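Local coordinates for protein Pbp related beta-lactamase (Pyrococcus abyssi, PDB 2QMI) that probably cleaves peptides as a serine peptidase of the penicillin-binding protein and beta-lactamase family, working inside a self-compartmentalizing octamer, at residues 11-16 and 358-363; 3-8 and 338-343; 368-373 and 379-384; 16-21 and 220-225; 39-42 and 47-50. All coordinates share one frame; numbering follows the deposited sequence.

Interaction 1 of 5, residues 11-16 and 358-363; sequences VEKMAE and YRERIL
Lys13 and Glu360 reach for each other across two helices whose backbones stay well apart, with CA atoms no closer than 11.5 Å, so that long polar side chains alone bridge the gap. Approaching from opposite directions, Lys13 NZ meets Glu360 OE1 at 2.6 Å in a salt bridge, and NZ also lies 3.1 Å from OE2 of Glu360, a fork-like approach to the carboxylate. The lysine turns at its second torsion (chi2 -57°), which swings an otherwise extended end out from the flank of its helix. From one turn further on, Glu16 enters the same group: its OE2 takes a long, weak bond from Lys13 NZ at 3.4 Å, within a single helix. This places Glu16 OE2 only 3.3 Å from Glu360 OE2, the two carboxylate planes turned 60° apart. Lys364 forms salt bridges with both glutamates, to Glu16 OE1 and Glu360 OE1, and Arg17 makes a weak, long ion pair with Glu360. Two acidic groups held together by shared cations make a surface salt-bridge network between the beta-lactamase-like region and the helix leading into the octamerisation barrel; the lysines probably offset the repulsion between the carboxylates.

Interaction 2 of 5, residues 3-8 and 338-343; sequences VGKLES and AMYALA
Tyr340 reaches from helix 334-345 toward helix 3-16 and is met there by Leu6 and Lys5. The two short helical segments run nearly antiparallel, at 169°, with axes 10.6 Å apart and the closest CA atoms those of Leu6 and Ala341. From CB, which points at the opposite helix, the tyrosine side chain leaves with CG anti to the backbone N (chi1 -166°), and this extends the ring across the gap between the helices. Along the near side of the ring, CD2 packs against Leu6 CD1 at 3.8 Å, the two side chains running alongside one another with opposed directions and the methyl approaching the ring obliquely. At the far end the hydroxyl arrives beside the aliphatic part of Lys5: OH is 3.8 Å from CG, and the lysine chain crosses the tyrosine at about a right angle. The polar partner of this hydroxyl is Glu351, to which Tyr340 OH is hydrogen-bonded, while Phe9 stacks on the ring. Leu6 uses its second branch differently, setting CD2 4.3 Å from Ala341 CB, so that the forked end spans two consecutive residues of the other helix. No hydrogen bond joins the two segments. The contact is therefore apolar helix-to-helix packing in the beta-lactamase-like region, holding the N-terminal helix against the helix that follows strand 321-327; the tyrosine's one polar atom is satisfied by a glutamate of the next helix, 350-353, which ties that short helix to the same pair.

Interaction 3 of 5, residues 368-373 and 379-384; sequences GRYMGY and FEVKVD
Tyr370 and Val381 meet on one face of an antiparallel beta hairpin, diagonally across the strands. With CG anti to the carbonyl carbon (chi1 -72°), the tyrosine ring leans back along its strand toward Gly368, and its CE2 atom comes to 3.4 Å from Val381 CG2. The methyl approaches the ring obliquely. Val381 has CG1 anti to its backbone N, which leaves CG2 as the branch that meets the ring. Phe379, directly paired with Tyr370, adopts a similar first torsion, but its ring leads away, so those two side chains meet mainly through their CB atoms, 4.3 Å apart. On the other face chi1 of Glu380 (169°) turns CG to 3.4 Å from Gly368 O, and a bend at chi2 then directs the carboxylate. Four backbone hydrogen bonds join the hydrogen-bonded pairs Gly368-Val381 and Tyr370-Phe379; the one from Tyr370 N to Phe379 O is 2.6 Å long and almost straight, at 178°. Gly368 has backbone angles that would jam a CB against the preceding carbonyl. The hairpin forms the first two strands of the closed eight-stranded barrel in the octamerisation domain: strand 387-392 flanks 378-384, while 442-446 flanks 368-371 and sends Leu444 against both Tyr370 and Phe379.

Interaction 4 of 5, residues 16-21 and 220-225; sequences ERKVPG and GRLVPQ
Lys18 meets Leu222 and Gly220 from a backbone conformation uncommon for a residue other than glycine: its phi is positive, at 50°. It is the C-prime residue of a Schellman motif closing helix 3-16, in which the backbone N of Val19 returns to Met14 O and that of Lys18 to Ala15 O. Leaving this turn, the lysine side chain points toward 220-225 and runs out fully extended, CG anti to the backbone N (chi1 -164°). Its aliphatic part passes obliquely over Leu222, with CG 3.9 Å from Leu222 CD1. At the far end NZ reaches Gly220 O at 3.4 Å, a weak hydrogen bond and the only one between the segments. Leu222 is held from more than one direction. Its two methyls straddle the tip of the Pro20 ring, both CD1 and CD2 lying 3.8 Å from Pro20 CG, and CD2 also rests 3.7 Å from the carbonyl oxygen of Lys18. Tyr214, on the partner strand of the small two-stranded sheet, packs on Pro20, and Leu216 of that strand packs on Leu222. A second subunit closes in as well: its Trp130 packs on Leu222 and donates a hydrogen bond from NE1 to Val19 O. The contact thus joins the exit of the N-terminal helix to the 213-225 hairpin by hydrophobic packing around one leucine. Its single polar link is weak, consistent with a contact that rests mainly on apolar packing, extended by Trp130 of the second subunit.

Interaction 5 of 5, residues 39-42 and 47-50; sequences GYRN and LPST
Arg41 and Leu47 face each other across a classic beta bulge in a short antiparallel hairpin, where Arg41 and Asn42 together stand opposite the single residue Leu47. The carbonyl oxygen of Leu47 shows the bulge directly, accepting from Arg41 N at 2.6 Å and from Asn42 N at 3.3 Å; Leu47 N returns a bond to Asn42 O. The arginine side chain starts with CG between the backbone N and the carbonyl carbon (chi1 65°), then runs extended to NE, which carries it back over the neighbouring strand. There its guanidinium lies with one face on Leu47, whose CB sits over the centre of the group, 3.7 Å above its plane, while Leu47 CD1 packs against NH1. Asp209 forms a salt bridge with Arg41 NE, a further polar hold on the group. Ser49, the third residue with much surface buried, donates its backbone N to Gly39 O at 2.8 Å, and its OG bonds to Tyr55. Gly39 O also accepts from Ser134 of a second subunit, bringing the hairpin into a subunit interface. Beyond Leu47, Arg41 NH2 reaches Pro48 O at 2.8 Å, lying in the carbonyl plane with the oxygen 15° out of the guanidinium plane.

Overall arrangement
From the N terminus, helix 3-16 opens interaction 2 and then interaction 1. These close in the same order and so cross along the chain, interaction 2 tying the N-terminal helix to helix 334-345 and interaction 1 tying it to helix 355-364, just before the barrel. The helix exit starts interaction 4, which shares Glu16 with interaction 1, closes at strand 222-225 and lies within both long loops. Interaction 5, a short bulged hairpin after strand 31-38, is nested inside all three; Pro20 O and Tyr40 N probably hydrogen-bond between it and interaction 4. Interaction 3 follows in series, opening the C-terminal barrel, and touches interaction 1 through Leu363 and Val383. Interactions 1, 2, 4 and 5 all touch the second subunit.

Interaction 1 of 5, residues 11-16 and 358-363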
# COMPACT_ATOMS: atom_id res chain seq x y z
N VAL A 11 -7.84 -16.46 -36.28
CA VAL A 11 -6.78 -15.58 -35.84
C VAL A 11 -7.29 -14.38 -35.04
O VAL A 11 -6.59 -13.86 -34.16
CB VAL A 11 -5.95 -15.09 -37.04
CG1 VAL A 11 -4.91 -14.07 -36.58
CG2 VAL A 11 -5.26 -16.28 -37.70
N GLU A 12 -8.50 -13.93 -35.34
CA GLU A 12 -9.09 -12.80 -34.65
C GLU A 12 -9.54 -13.21 -33.24
O GLU A 12 -9.42 -12.42 -32.30
CB GLU A 12 -10.29 -12.25 -35.45
CG GLU A 12 -9.94 -11.84 -36.88
CD GLU A 12 -11.10 -11.18 -37.61
OE1 GLU A 12 -12.18 -11.79 -37.70
OE2 GLU A 12 -10.93 -10.04 -38.10
N LYS A 13 -10.04 -14.43 -33.11
CA LYS A 13 -10.48 -14.91 -31.80
C LYS A 13 -9.31 -15.15 -30.87
O LYS A 13 -9.38 -14.84 -29.68
CB LYS A 13 -11.31 -16.19 -31.94
CG LYS A 13 -12.73 -15.94 -32.45
CD LYS A 13 -13.46 -14.96 -31.53
CE LYS A 13 -14.82 -14.58 -32.06
NZ LYS A 13 -15.45 -13.52 -31.22
N MET A 14 -8.22 -15.70 -31.41
CA MET A 14 -7.03 -15.97 -30.62
C MET A 14 -6.42 -14.67 -30.11
O MET A 14 -5.98 -14.58 -28.96
CB MET A 14 -6.00 -16.75 -31.45
CG MET A 14 -6.44 -18.18 -31.78
SD MET A 14 -5.27 -19.09 -32.83
CE MET A 14 -4.13 -19.71 -31.59
N ALA A 15 -6.39 -13.65 -30.96
CA ALA A 15 -5.85 -12.36 -30.56
C ALA A 15 -6.72 -11.77 -29.45
O ALA A 15 -6.24 -11.43 -28.37
CB ALA A 15 -5.83 -11.41 -31.75
N GLU A 16 -8.02 -11.68 -29.71
CA GLU A 16 -8.97 -11.13 -28.76
C GLU A 16 -9.04 -11.82 -27.41
O GLU A 16 -9.08 -11.17 -26.37
CB GLU A 16 -10.37 -11.11 -29.38
CG GLU A 16 -11.50 -11.12 -28.36
CD GLU A 16 -12.86 -11.34 -28.99
OE1 GLU A 16 -13.27 -10.48 -29.80
OE2 GLU A 16 -13.51 -12.37 -28.67
N TYR A 358 -23.25 -14.05 -33.08
CA TYR A 358 -23.79 -12.70 -33.26
C TYR A 358 -24.09 -12.00 -31.94
O TYR A 358 -24.01 -10.77 -31.83
CB TYR A 358 -25.04 -12.70 -34.15
CG TYR A 358 -26.14 -13.68 -33.78
CD1 TYR A 358 -26.11 -14.99 -34.25
CD2 TYR A 358 -27.25 -13.27 -33.03
CE1 TYR A 358 -27.16 -15.88 -33.99
CE2 TYR A 358 -28.30 -14.15 -32.76
CZ TYR A 358 -28.25 -15.45 -33.25
OH TYR A 358 -29.28 -16.33 -33.00
N ARG A 359 -24.42 -12.79 -30.92
CA ARG A 359 -24.71 -12.24 -29.60
C ARG A 359 -23.46 -11.58 -29.01
O ARG A 359 -23.55 -10.51 -28.40
CB ARG A 359 -25.23 -13.35 -28.68
CG ARG A 359 -25.46 -12.94 -27.23
CD ARG A 359 -26.47 -13.88 -26.55
NE ARG A 359 -26.09 -15.29 -26.64
CZ ARG A 359 -25.16 -15.87 -25.88
NH1 ARG A 359 -24.52 -15.16 -24.97
NH2 ARG A 359 -24.89 -17.17 -26.03
N GLU A 360 -22.30 -12.20 -29.20
CA GLU A 360 -21.06 -11.64 -28.67
C GLU A 360 -20.69 -10.34 -29.38
O GLU A 360 -20.21 -9.39 -28.74
CB GLU A 360 -19.90 -12.61 -28.83
CG GLU A 360 -18.63 -12.16 -28.11
CD GLU A 360 -17.36 -12.56 -28.85
OE1 GLU A 360 -17.13 -12.00 -29.95
OE2 GLU A 360 -16.59 -13.41 -28.32
N ARG A 361 -20.89 -10.31 -30.69
CA ARG A 361 -20.57 -9.13 -31.49
C ARG A 361 -21.51 -7.98 -31.18
O ARG A 361 -21.07 -6.85 -31.01
CB ARG A 361 -20.63 -9.46 -32.99
CG ARG A 361 -20.37 -8.25 -33.89
CD ARG A 361 -20.30 -8.64 -35.37
NE ARG A 361 -21.40 -9.53 -35.75
CZ ARG A 361 -22.67 -9.14 -35.89
NH1 ARG A 361 -23.00 -7.87 -35.69
NH2 ARG A 361 -23.61 -10.03 -36.20
N ILE A 362 -22.81 -8.27 -31.10
CA ILE A 362 -23.80 -7.24 -30.80
C ILE A 362 -23.62 -6.66 -29.39
O ILE A 362 -23.69 -5.45 -29.20
CB ILE A 362 -25.25 -7.78 -30.94
CG1 ILE A 362 -25.47 -8.34 -32.36
CG2 ILE A 362 -26.26 -6.68 -30.65
CD1 ILE A 362 -25.02 -7.40 -33.46
N LEU A 363 -23.38 -7.53 -28.41
CA LEU A 363 -23.18 -7.08 -27.04
C LEU A 363 -21.93 -6.22 -26.88
O LEU A 363 -21.91 -5.30 -26.04
CB LEU A 363 -23.07 -8.28 -26.10
CG LEU A 363 -24.36 -9.07 -25.89
CD1 LEU A 363 -24.05 -10.39 -25.17
CD2 LEU A 363 -25.36 -8.23 -25.09

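Interaction 2 of 5, residues 3-8 and 338-343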
# COMPACT_ATOMS: atom_id res chain seq x y z
N VAL A 3 -12.07 -21.12 -46.67
CA VAL A 3 -10.97 -21.11 -45.70
C VAL A 3 -10.54 -19.70 -45.26
O VAL A 3 -10.23 -19.49 -44.09
CB VAL A 3 -9.72 -21.84 -46.24
CG1 VAL A 3 -10.12 -23.20 -46.79
CG2 VAL A 3 -9.04 -21.02 -47.31
N GLY A 4 -10.51 -18.76 -46.19
CA GLY A 4 -10.11 -17.40 -45.84
C GLY A 4 -10.98 -16.89 -44.70
O GLY A 4 -10.49 -16.27 -43.75
N LYS A 5 -12.28 -17.15 -44.80
CA LYS A 5 -13.23 -16.73 -43.80
C LYS A 5 -12.95 -17.47 -42.47
O LYS A 5 -12.97 -16.88 -41.39
CB LYS A 5 -14.64 -17.03 -44.31
CG LYS A 5 -15.81 -16.56 -43.45
CD LYS A 5 -17.12 -16.78 -44.22
CE LYS A 5 -18.36 -16.59 -43.37
NZ LYS A 5 -18.56 -15.19 -42.91
N LEU A 6 -12.65 -18.77 -42.56
CA LEU A 6 -12.38 -19.55 -41.36
C LEU A 6 -11.08 -19.15 -40.66
O LEU A 6 -11.07 -18.91 -39.45
CB LEU A 6 -12.33 -21.04 -41.69
CG LEU A 6 -11.98 -21.95 -40.51
CD1 LEU A 6 -13.00 -21.78 -39.41
CD2 LEU A 6 -11.92 -23.40 -40.97
N GLU A 7 -9.99 -19.07 -41.41
CA GLU A 7 -8.70 -18.70 -40.83
C GLU A 7 -8.75 -17.29 -40.25
O GLU A 7 -8.23 -17.03 -39.16
CB GLU A 7 -7.60 -18.80 -41.89
CG GLU A 7 -7.63 -20.11 -42.66
CD GLU A 7 -6.33 -20.41 -43.40
OE1 GLU A 7 -5.74 -19.48 -43.99
OE2 GLU A 7 -5.91 -21.58 -43.40
N SER A 8 -9.39 -16.38 -40.98
CA SER A 8 -9.54 -15.00 -40.54
C SER A 8 -10.21 -15.01 -39.17
O SER A 8 -9.73 -14.39 -38.21
CB SER A 8 -10.41 -14.23 -41.54
OG SER A 8 -10.28 -12.83 -41.37
N ALA A 338 -15.28 -25.25 -33.81
CA ALA A 338 -15.71 -26.44 -34.53
C ALA A 338 -17.03 -26.20 -35.26
O ALA A 338 -17.17 -26.52 -36.44
CB ALA A 338 -15.86 -27.60 -33.55
N MET A 339 -18.00 -25.61 -34.55
CA MET A 339 -19.31 -25.35 -35.14
C MET A 339 -19.27 -24.32 -36.27
O MET A 339 -20.05 -24.39 -37.22
CB MET A 339 -20.28 -24.94 -34.04
CG MET A 339 -20.37 -25.99 -32.94
SD MET A 339 -21.46 -25.59 -31.56
CE MET A 339 -22.04 -27.21 -31.06
N TYR A 340 -18.33 -23.37 -36.19
CA TYR A 340 -18.17 -22.35 -37.22
C TYR A 340 -17.77 -23.05 -38.53
O TYR A 340 -18.27 -22.73 -39.60
CB TYR A 340 -17.07 -21.37 -36.80
CG TYR A 340 -17.01 -20.08 -37.61
CD1 TYR A 340 -17.65 -18.93 -37.15
CD2 TYR A 340 -16.29 -20.01 -38.80
CE1 TYR A 340 -17.58 -17.72 -37.87
CE2 TYR A 340 -16.21 -18.81 -39.53
CZ TYR A 340 -16.85 -17.68 -39.05
OH TYR A 340 -16.74 -16.49 -39.73
N ALA A 341 -16.85 -24.01 -38.42
CA ALA A 341 -16.39 -24.75 -39.58
C ALA A 341 -17.53 -25.64 -40.11
O ALA A 341 -17.81 -25.64 -41.31
CB ALA A 341 -15.18 -25.61 -39.21
N LEU A 342 -18.19 -26.37 -39.21
CA LEU A 342 -19.30 -27.22 -39.61
C LEU A 342 -20.35 -26.43 -40.38
O LEU A 342 -20.85 -26.89 -41.40
CB LEU A 342 -19.93 -27.88 -38.38
CG LEU A 342 -19.07 -28.95 -37.70
CD1 LEU A 342 -19.66 -29.32 -36.36
CD2 LEU A 342 -18.97 -30.17 -38.60
N ALA A 343 -20.68 -25.24 -39.89
CA ALA A 343 -21.66 -24.38 -40.55
C ALA A 343 -21.23 -24.05 -41.98
O ALA A 343 -22.04 -24.12 -42.91
CB ALA A 343 -21.85 -23.10 -39.76

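Interaction 3 of 5, residues 368-373 and 379-384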
# COMPACT_ATOMS: atom_id res chain seq x y z
N GLY A 368 -19.07 0.50 -22.73
CA GLY A 368 -18.55 1.86 -22.81
C GLY A 368 -19.01 2.74 -21.66
O GLY A 368 -19.54 2.25 -20.66
N ARG A 369 -18.78 4.05 -21.79
CA ARG A 369 -19.17 5.01 -20.76
C ARG A 369 -20.40 5.76 -21.25
O ARG A 369 -20.46 6.17 -22.40
CB ARG A 369 -18.01 5.98 -20.49
CG ARG A 369 -18.29 7.06 -19.42
CD ARG A 369 -16.98 7.59 -18.83
NE ARG A 369 -17.16 8.70 -17.90
CZ ARG A 369 -17.59 9.92 -18.24
NH1 ARG A 369 -17.89 10.20 -19.50
NH2 ARG A 369 -17.70 10.87 -17.31
N TYR A 370 -21.39 5.92 -20.37
CA TYR A 370 -22.64 6.59 -20.71
C TYR A 370 -22.86 7.85 -19.87
O TYR A 370 -22.64 7.83 -18.66
CB TYR A 370 -23.81 5.63 -20.50
CG TYR A 370 -23.89 4.52 -21.53
CD1 TYR A 370 -24.77 4.60 -22.60
CD2 TYR A 370 -23.06 3.40 -21.44
CE1 TYR A 370 -24.83 3.59 -23.56
CE2 TYR A 370 -23.11 2.39 -22.39
CZ TYR A 370 -24.00 2.49 -23.45
OH TYR A 370 -24.07 1.49 -24.38
N MET A 371 -23.30 8.93 -20.52
CA MET A 371 -23.55 10.20 -19.83
C MET A 371 -25.01 10.65 -19.90
O MET A 371 -25.71 10.40 -20.88
CB MET A 371 -22.70 11.33 -20.44
CG MET A 371 -21.23 11.07 -20.44
SD MET A 371 -20.68 10.62 -18.80
CE MET A 371 -20.46 12.26 -18.06
N GLY A 372 -25.44 11.33 -18.84
CA GLY A 372 -26.80 11.84 -18.81
C GLY A 372 -26.83 13.19 -19.51
O GLY A 372 -25.87 13.57 -20.18
N TYR A 373 -27.94 13.90 -19.35
CA TYR A 373 -28.12 15.22 -19.96
C TYR A 373 -26.93 16.12 -19.59
O TYR A 373 -26.68 16.38 -18.41
CB TYR A 373 -29.42 15.85 -19.46
CG TYR A 373 -29.65 17.28 -19.87
CD1 TYR A 373 -30.21 17.60 -21.11
CD2 TYR A 373 -29.36 18.33 -19.00
CE1 TYR A 373 -30.47 18.92 -21.47
CE2 TYR A 373 -29.61 19.66 -19.34
CZ TYR A 373 -30.17 19.95 -20.57
OH TYR A 373 -30.45 21.25 -20.90
N PHE A 379 -22.27 6.55 -16.14
CA PHE A 379 -22.39 5.11 -16.00
C PHE A 379 -21.45 4.40 -16.97
O PHE A 379 -21.08 4.95 -18.00
CB PHE A 379 -23.81 4.65 -16.35
CG PHE A 379 -24.85 5.07 -15.36
CD1 PHE A 379 -25.27 4.19 -14.37
CD2 PHE A 379 -25.44 6.32 -15.44
CE1 PHE A 379 -26.26 4.55 -13.47
CE2 PHE A 379 -26.44 6.70 -14.54
CZ PHE A 379 -26.85 5.81 -13.56
N GLU A 380 -21.06 3.18 -16.62
CA GLU A 380 -20.21 2.40 -17.51
C GLU A 380 -20.84 1.03 -17.70
O GLU A 380 -21.26 0.38 -16.74
CB GLU A 380 -18.79 2.23 -16.97
CG GLU A 380 -18.01 1.19 -17.77
CD GLU A 380 -16.59 1.61 -18.11
OE1 GLU A 380 -15.70 1.52 -17.22
OE2 GLU A 380 -16.36 2.03 -19.28
N VAL A 381 -20.92 0.60 -18.96
CA VAL A 381 -21.47 -0.70 -19.28
C VAL A 381 -20.35 -1.68 -19.63
O VAL A 381 -19.51 -1.41 -20.49
CB VAL A 381 -22.47 -0.61 -20.45
CG1 VAL A 381 -22.83 -2.00 -20.95
CG2 VAL A 381 -23.73 0.12 -19.99
N LYS A 382 -20.35 -2.82 -18.94
CA LYS A 382 -19.36 -3.85 -19.17
C LYS A 382 -20.13 -5.16 -19.34
O LYS A 382 -21.07 -5.43 -18.61
CB LYS A 382 -18.41 -3.95 -17.98
N VAL A 383 -19.73 -5.96 -20.32
CA VAL A 383 -20.39 -7.24 -20.56
C VAL A 383 -19.62 -8.37 -19.87
O VAL A 383 -18.39 -8.30 -19.73
CB VAL A 383 -20.49 -7.55 -22.06
CG1 VAL A 383 -21.09 -8.93 -22.28
CG2 VAL A 383 -21.34 -6.51 -22.75
N ASP A 384 -20.33 -9.40 -19.43
CA ASP A 384 -19.69 -10.54 -18.80
C ASP A 384 -20.31 -11.83 -19.30
O ASP A 384 -21.29 -12.34 -18.72
CB ASP A 384 -19.81 -10.49 -17.28
CG ASP A 384 -19.05 -11.62 -16.63
OD1 ASP A 384 -17.83 -11.74 -16.92
OD2 ASP A 384 -19.65 -12.38 -15.83

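Interaction 4 of 5, residues 16-21 and 220-225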
# COMPACT_ATOMS: atom_id res chain seq x y z
N GLU A 16 -8.02 -11.68 -29.71
CA GLU A 16 -8.97 -11.13 -28.76
C GLU A 16 -9.04 -11.82 -27.41
O GLU A 16 -9.08 -11.17 -26.37
CB GLU A 16 -10.37 -11.11 -29.38
CG GLU A 16 -11.50 -11.12 -28.36
CD GLU A 16 -12.86 -11.34 -28.99
OE1 GLU A 16 -13.27 -10.48 -29.80
OE2 GLU A 16 -13.51 -12.37 -28.67
N ARG A 17 -9.07 -13.15 -27.41
CA ARG A 17 -9.19 -13.90 -26.16
C ARG A 17 -7.83 -14.38 -25.63
O ARG A 17 -7.77 -15.17 -24.68
CB ARG A 17 -10.14 -15.09 -26.37
CG ARG A 17 -11.53 -14.69 -26.92
CD ARG A 17 -12.39 -13.98 -25.86
NE ARG A 17 -12.94 -14.93 -24.89
CZ ARG A 17 -14.12 -15.53 -25.02
NH1 ARG A 17 -14.53 -16.39 -24.09
NH2 ARG A 17 -14.92 -15.23 -26.05
N LYS A 18 -6.77 -13.88 -26.25
CA LYS A 18 -5.40 -14.23 -25.90
C LYS A 18 -5.14 -15.74 -25.81
O LYS A 18 -4.76 -16.25 -24.75
CB LYS A 18 -4.99 -13.56 -24.58
CG LYS A 18 -3.47 -13.58 -24.36
CD LYS A 18 -2.99 -12.47 -23.43
CE LYS A 18 -1.47 -12.33 -23.51
NZ LYS A 18 -0.91 -11.26 -22.63
N VAL A 19 -5.35 -16.44 -26.92
CA VAL A 19 -5.11 -17.88 -26.96
C VAL A 19 -3.74 -18.12 -27.59
O VAL A 19 -3.44 -17.56 -28.65
CB VAL A 19 -6.20 -18.62 -27.79
CG1 VAL A 19 -5.98 -20.13 -27.71
CG2 VAL A 19 -7.59 -18.25 -27.28
N PRO A 20 -2.89 -18.94 -26.96
CA PRO A 20 -1.54 -19.25 -27.45
C PRO A 20 -1.49 -19.97 -28.81
O PRO A 20 -0.87 -19.47 -29.75
CB PRO A 20 -0.95 -20.12 -26.34
CG PRO A 20 -1.77 -19.75 -25.11
CD PRO A 20 -3.15 -19.64 -25.69
N GLY A 21 -2.12 -21.13 -28.89
CA GLY A 21 -2.12 -21.91 -30.12
C GLY A 21 -3.38 -22.74 -30.27
O GLY A 21 -4.09 -22.98 -29.30
N GLY A 220 -3.98 -11.05 -16.38
CA GLY A 220 -4.04 -11.26 -17.82
C GLY A 220 -2.76 -11.80 -18.45
O GLY A 220 -2.49 -11.56 -19.63
N ARG A 221 -1.98 -12.54 -17.68
CA ARG A 221 -0.74 -13.11 -18.20
C ARG A 221 -0.91 -14.60 -18.41
O ARG A 221 -1.56 -15.28 -17.61
CB ARG A 221 0.41 -12.83 -17.21
CG ARG A 221 0.54 -11.34 -16.87
CD ARG A 221 1.49 -11.05 -15.70
NE ARG A 221 1.10 -11.75 -14.47
CZ ARG A 221 1.31 -11.28 -13.24
NH1 ARG A 221 1.90 -10.10 -13.06
NH2 ARG A 221 0.94 -11.99 -12.19
N LEU A 222 -0.36 -15.11 -19.51
CA LEU A 222 -0.42 -16.53 -19.83
C LEU A 222 0.65 -17.23 -19.01
O LEU A 222 1.84 -16.91 -19.13
CB LEU A 222 -0.17 -16.75 -21.32
CG LEU A 222 -1.30 -16.39 -22.30
CD1 LEU A 222 -0.77 -16.39 -23.72
CD2 LEU A 222 -2.45 -17.39 -22.15
N VAL A 223 0.24 -18.17 -18.17
CA VAL A 223 1.16 -18.91 -17.32
C VAL A 223 1.21 -20.37 -17.74
O VAL A 223 0.18 -21.06 -17.74
CB VAL A 223 0.73 -18.84 -15.85
CG1 VAL A 223 1.75 -19.56 -14.97
CG2 VAL A 223 0.55 -17.39 -15.42
N PRO A 224 2.40 -20.88 -18.09
CA PRO A 224 2.54 -22.28 -18.51
C PRO A 224 2.25 -23.28 -17.40
O PRO A 224 2.66 -23.10 -16.26
CB PRO A 224 3.99 -22.35 -18.99
CG PRO A 224 4.68 -21.36 -18.11
CD PRO A 224 3.71 -20.20 -18.05
N GLN A 225 1.52 -24.34 -17.75
CA GLN A 225 1.16 -25.38 -16.81
C GLN A 225 1.20 -26.73 -17.52
O GLN A 225 0.58 -26.90 -18.57
CB GLN A 225 -0.26 -25.15 -16.26
CG GLN A 225 -0.38 -23.95 -15.33
CD GLN A 225 0.11 -24.25 -13.93
OE1 GLN A 225 0.82 -25.23 -13.70
NE2 GLN A 225 -0.26 -23.40 -12.99

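Interaction 5 of 5, residues 39-42 and 47-50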
# COMPACT_ATOMS: atom_id res chain seq x y z
N GLY A 39 -0.84 -20.17 -34.16
CA GLY A 39 -0.18 -19.73 -32.95
C GLY A 39 0.97 -20.63 -32.51
O GLY A 39 1.50 -21.42 -33.28
N TYR A 40 1.33 -20.52 -31.24
CA TYR A 40 2.43 -21.29 -30.70
C TYR A 40 1.98 -22.42 -29.77
O TYR A 40 1.03 -22.27 -29.01
CB TYR A 40 3.39 -20.34 -29.97
CG TYR A 40 4.02 -19.29 -30.87
CD1 TYR A 40 5.24 -19.53 -31.49
CD2 TYR A 40 3.37 -18.09 -31.13
CE1 TYR A 40 5.80 -18.60 -32.36
CE2 TYR A 40 3.93 -17.14 -32.00
CZ TYR A 40 5.14 -17.40 -32.61
OH TYR A 40 5.69 -16.51 -33.51
N ARG A 41 2.65 -23.57 -29.86
CA ARG A 41 2.34 -24.69 -28.98
C ARG A 41 3.13 -24.47 -27.68
O ARG A 41 2.82 -25.04 -26.63
CB ARG A 41 2.70 -26.03 -29.63
CG ARG A 41 4.18 -26.29 -29.90
CD ARG A 41 4.34 -27.72 -30.43
NE ARG A 41 5.73 -28.15 -30.61
CZ ARG A 41 6.46 -27.94 -31.70
NH1 ARG A 41 7.71 -28.38 -31.74
NH2 ARG A 41 5.96 -27.30 -32.74
N ASN A 42 4.15 -23.62 -27.77
CA ASN A 42 4.98 -23.25 -26.63
C ASN A 42 5.49 -21.84 -26.88
O ASN A 42 6.26 -21.61 -27.80
CB ASN A 42 6.17 -24.19 -26.47
CG ASN A 42 7.03 -23.82 -25.26
OD1 ASN A 42 7.59 -22.71 -25.20
ND2 ASN A 42 7.13 -24.73 -24.30
N LEU A 47 7.65 -22.17 -30.30
CA LEU A 47 7.38 -23.29 -31.20
C LEU A 47 5.92 -23.18 -31.66
O LEU A 47 5.01 -22.99 -30.85
CB LEU A 47 7.62 -24.63 -30.49
CG LEU A 47 9.04 -24.92 -29.99
CD1 LEU A 47 9.03 -26.10 -29.05
CD2 LEU A 47 9.97 -25.18 -31.16
N PRO A 48 5.68 -23.31 -32.98
CA PRO A 48 4.34 -23.22 -33.54
C PRO A 48 3.40 -24.41 -33.34
O PRO A 48 3.84 -25.53 -33.08
CB PRO A 48 4.62 -22.99 -35.02
CG PRO A 48 5.79 -23.91 -35.25
CD PRO A 48 6.67 -23.63 -34.03
N SER A 49 2.10 -24.15 -33.43
CA SER A 49 1.09 -25.20 -33.34
C SER A 49 0.94 -25.74 -34.77
O SER A 49 0.90 -24.97 -35.73
CB SER A 49 -0.26 -24.65 -32.86
OG SER A 49 -0.38 -24.74 -31.44
N THR A 50 0.88 -27.06 -34.90
CA THR A 50 0.73 -27.70 -36.20
C THR A 50 -0.33 -28.80 -36.16
O THR A 50 -0.79 -29.18 -35.09
CB THR A 50 2.05 -28.34 -36.65
OG1 THR A 50 2.22 -29.59 -35.96
CG2 THR A 50 3.22 -27.44 -36.32